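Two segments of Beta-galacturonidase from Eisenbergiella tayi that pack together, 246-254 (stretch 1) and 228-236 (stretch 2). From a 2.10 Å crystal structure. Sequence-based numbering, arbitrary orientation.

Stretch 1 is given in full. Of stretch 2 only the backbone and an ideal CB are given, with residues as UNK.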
# COMPACT_ATOMS: atom_id res chain seq x y z
N ASP A 246 47.07 -24.53 13.09
CA ASP A 246 46.05 -24.54 14.12
C ASP A 246 44.65 -24.61 13.53
O ASP A 246 44.44 -24.45 12.32
CB ASP A 246 46.17 -23.31 15.06
CG ASP A 246 45.90 -21.98 14.37
OD1 ASP A 246 45.80 -21.89 13.11
OD2 ASP A 246 45.80 -20.98 15.11
N ILE A 247 43.69 -24.87 14.41
CA ILE A 247 42.28 -24.63 14.17
C ILE A 247 41.68 -24.19 15.49
O ILE A 247 42.04 -24.70 16.56
CB ILE A 247 41.56 -25.88 13.61
CG1 ILE A 247 40.17 -25.51 13.10
CG2 ILE A 247 41.46 -26.98 14.66
CD1 ILE A 247 39.60 -26.52 12.14
N ILE A 248 40.81 -23.18 15.44
CA ILE A 248 40.12 -22.66 16.61
C ILE A 248 38.62 -22.73 16.35
O ILE A 248 38.15 -22.32 15.28
CB ILE A 248 40.55 -21.22 16.93
CG1 ILE A 248 42.09 -21.12 17.00
CG2 ILE A 248 39.96 -20.77 18.23
CD1 ILE A 248 42.62 -19.69 17.13
N ASP A 249 37.86 -23.25 17.32
CA ASP A 249 36.40 -23.31 17.22
C ASP A 249 35.79 -22.81 18.52
O ASP A 249 36.52 -22.34 19.40
CB ASP A 249 35.95 -24.73 16.87
CG ASP A 249 34.74 -24.75 15.92
OD1 ASP A 249 33.75 -24.01 16.17
OD2 ASP A 249 34.79 -25.50 14.92
N ARG A 250 34.47 -22.90 18.67
CA ARG A 250 33.81 -22.52 19.92
C ARG A 250 32.86 -23.61 20.37
O ARG A 250 32.18 -24.24 19.56
CB ARG A 250 33.02 -21.22 19.78
CG ARG A 250 33.82 -19.99 20.06
CD ARG A 250 32.93 -18.81 20.37
NE ARG A 250 31.83 -18.74 19.41
CZ ARG A 250 31.15 -17.63 19.14
NH1 ARG A 250 31.46 -16.48 19.73
NH2 ARG A 250 30.16 -17.67 18.27
N VAL A 251 32.79 -23.81 21.69
CA VAL A 251 31.97 -24.86 22.27
C VAL A 251 31.16 -24.27 23.41
O VAL A 251 31.46 -23.19 23.93
CB VAL A 251 32.81 -26.07 22.79
CG1 VAL A 251 33.69 -26.63 21.68
CG2 VAL A 251 33.64 -25.67 23.99
N GLY A 252 30.09 -24.97 23.75
CA GLY A 252 29.36 -24.72 24.98
C GLY A 252 29.05 -26.05 25.63
O GLY A 252 28.89 -27.07 24.96
N PHE A 253 29.01 -26.04 26.96
CA PHE A 253 28.78 -27.25 27.75
C PHE A 253 27.28 -27.34 28.04
O PHE A 253 26.78 -26.71 28.97
CB PHE A 253 29.60 -27.23 29.04
CG PHE A 253 31.08 -27.53 28.84
CD1 PHE A 253 31.58 -28.80 29.08
CD2 PHE A 253 31.97 -26.54 28.42
CE1 PHE A 253 32.94 -29.09 28.89
CE2 PHE A 253 33.32 -26.82 28.23
CZ PHE A 253 33.81 -28.09 28.47
N ARG A 254 26.56 -28.11 27.23
CA ARG A 254 25.16 -28.39 27.50
C ARG A 254 24.84 -29.81 27.07
O ARG A 254 25.47 -30.35 26.16
CB ARG A 254 24.22 -27.39 26.78
CG ARG A 254 24.43 -27.30 25.26
CD ARG A 254 23.43 -28.14 24.54
NE ARG A 254 23.66 -28.25 23.11
CZ ARG A 254 24.24 -29.30 22.52
NH1 ARG A 254 24.68 -30.32 23.25
NH2 ARG A 254 24.36 -29.33 21.20
N UNK A 228 24.38 -18.17 27.98
CA UNK A 228 25.07 -18.86 26.87
C UNK A 228 26.59 -18.73 26.93
O UNK A 228 27.22 -18.07 26.09
CB UNK A 228 24.58 -18.31 25.53
N UNK A 229 27.21 -19.39 27.91
CA UNK A 229 28.67 -19.34 28.06
C UNK A 229 29.33 -20.16 26.96
O UNK A 229 28.96 -21.32 26.73
CB UNK A 229 29.10 -19.85 29.44
N UNK A 230 30.31 -19.57 26.29
CA UNK A 230 31.05 -20.22 25.22
C UNK A 230 32.54 -20.27 25.56
O UNK A 230 33.05 -19.43 26.30
CB UNK A 230 30.83 -19.49 23.89
N UNK A 231 33.23 -21.26 25.00
CA UNK A 231 34.67 -21.38 25.15
C UNK A 231 35.32 -21.55 23.79
O UNK A 231 34.82 -22.29 22.94
CB UNK A 231 35.03 -22.55 26.07
N UNK A 232 36.48 -20.92 23.60
CA UNK A 232 37.29 -21.24 22.43
C UNK A 232 38.05 -22.54 22.69
O UNK A 232 38.69 -22.70 23.73
CB UNK A 232 38.26 -20.10 22.10
N UNK A 233 37.97 -23.47 21.74
CA UNK A 233 38.78 -24.68 21.76
C UNK A 233 39.85 -24.50 20.70
O UNK A 233 39.56 -24.12 19.56
CB UNK A 233 37.94 -25.94 21.51
N UNK A 234 41.11 -24.71 21.09
CA UNK A 234 42.25 -24.51 20.21
C UNK A 234 43.02 -25.81 20.02
O UNK A 234 43.31 -26.52 20.99
CB UNK A 234 43.17 -23.42 20.77
N UNK A 235 43.36 -26.12 18.78
CA UNK A 235 44.21 -27.25 18.47
C UNK A 235 45.41 -26.75 17.68
O UNK A 235 45.25 -26.15 16.61
CB UNK A 235 43.44 -28.32 17.69
N UNK A 236 46.61 -26.99 18.21
CA UNK A 236 47.85 -26.61 17.53
C UNK A 236 48.57 -27.88 17.11
O UNK A 236 48.89 -28.74 17.95
CB UNK A 236 48.74 -25.75 18.43

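The two strands run antiparallel, joined by three pairs of backbone hydrogen bonds, so from position 231 onward the CB atoms alternate between a face shared with Ile247, Asp249 and Val251 and one shared with Asp246, Ile248 and Arg250.

Position 228 has nothing of stretch 1 near its CB, and its phi of -84° is compatible with many residues, proline among them; it is Pro228. Position 229 points sideways into open space, so stretch 1 hardly restricts the choice; it is Val229, whose backbone O accepts a hydrogen bond from a water that in turn accepts one from Phe253 N.

At 230 the CB also points sideways, but it lies 4.2 Å from Arg250 CD, and a flexible aliphatic chain could reach back over Arg250. Leu230 does so: its CD1 sits 3.6 Å from Arg250 CZ, over one face of the guanidinium, a flat surface that accepts apolar contact while its nitrogens bond in their own plane.

Position 231 is a hydrogen-bonded partner of Val251, each N giving a 2.8 Å bond to the other's O. Its CB is 4.0 Å from Val251 CG2 and 5.1 Å from Phe253 CE2, so a large apolar or aromatic group would suit. The ring of Tyr231 meets that of Phe253, with Tyr231 CE2 3.8 Å from Phe253 CD2 and the ring planes nearly perpendicular in an oblique pair.

Position 232 turns to the other face, its CB 4.3 Å from Ile248 CG2 and 4.9 Å from Arg250 CG. A branched aliphatic or a longer chain could cover both. Leu232 does this with CD2, which lies 3.5 Å from Arg250 CG and 4.2 Å from Ile248 CG2.

The CB of 233 is 4.3 Å from Val251 CG1, with Asp249 directly across. Valine, isoleucine or leucine would fit, since the carboxylate of Asp249 leads away and leaves its CB for contact. Ile233 places CG2 3.8 Å from both Val251 CG1 and Asp249 CB.

At 234, Ile248 CG1 is 4.5 Å from the CB, room for a small or beta-branched residue: valine, threonine or isoleucine. Thr234 turns its methyl CG2 to within 4.0 Å of Ile248 CG1, while OG1 makes no hydrogen bond to stretch 1.

Position 235 already has its CB 3.9 Å from Ile247 CG2, so a small residue such as alanine already makes contact, and a beta-branched one is not excluded by stretch 1 alone. The deposited residue is Ala235, whose methyl makes that contact, and its backbone N and O both bond to Ile247.

Beside Asp246, position 236 has looser contact and could be polar or beta-branched. Val236 brings CG2 4.3 Å from Asp246 CB, whose carboxylate leads away.

Stretch 2, residues 228-236: PVLYLITAV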
# COMPACT_ATOMS: atom_id res chain seq x y z
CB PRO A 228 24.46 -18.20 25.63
CG PRO A 228 24.10 -16.83 26.09
CD PRO A 228 23.69 -16.94 27.53
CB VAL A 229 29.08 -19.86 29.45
CG1 VAL A 229 30.59 -19.95 29.56
CG2 VAL A 229 28.48 -18.99 30.54
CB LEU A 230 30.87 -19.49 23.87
CG LEU A 230 29.43 -19.33 23.37
CD1 LEU A 230 29.37 -18.44 22.12
CD2 LEU A 230 28.86 -20.70 23.09
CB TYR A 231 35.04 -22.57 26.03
CG TYR A 231 34.58 -22.47 27.45
CD1 TYR A 231 35.37 -21.87 28.42
CD2 TYR A 231 33.36 -22.99 27.84
CE1 TYR A 231 34.96 -21.78 29.73
CE2 TYR A 231 32.93 -22.91 29.15
CZ TYR A 231 33.74 -22.31 30.10
OH TYR A 231 33.34 -22.23 31.41
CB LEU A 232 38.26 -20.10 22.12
CG LEU A 232 37.62 -18.74 21.88
CD1 LEU A 232 38.64 -17.64 22.03
CD2 LEU A 232 37.01 -18.72 20.49
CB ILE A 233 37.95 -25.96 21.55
CG1 ILE A 233 38.84 -27.20 21.62
CG2 ILE A 233 37.18 -25.95 20.22
CD1 ILE A 233 38.06 -28.50 21.72
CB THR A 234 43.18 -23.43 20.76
OG1 THR A 234 42.42 -22.25 21.03
CG2 THR A 234 44.25 -23.09 19.73
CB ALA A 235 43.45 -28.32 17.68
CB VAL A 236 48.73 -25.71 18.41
CG1 VAL A 236 50.03 -25.35 17.68
CG2 VAL A 236 47.97 -24.44 18.78
O HOH W 1 29.63 -23.41 28.24
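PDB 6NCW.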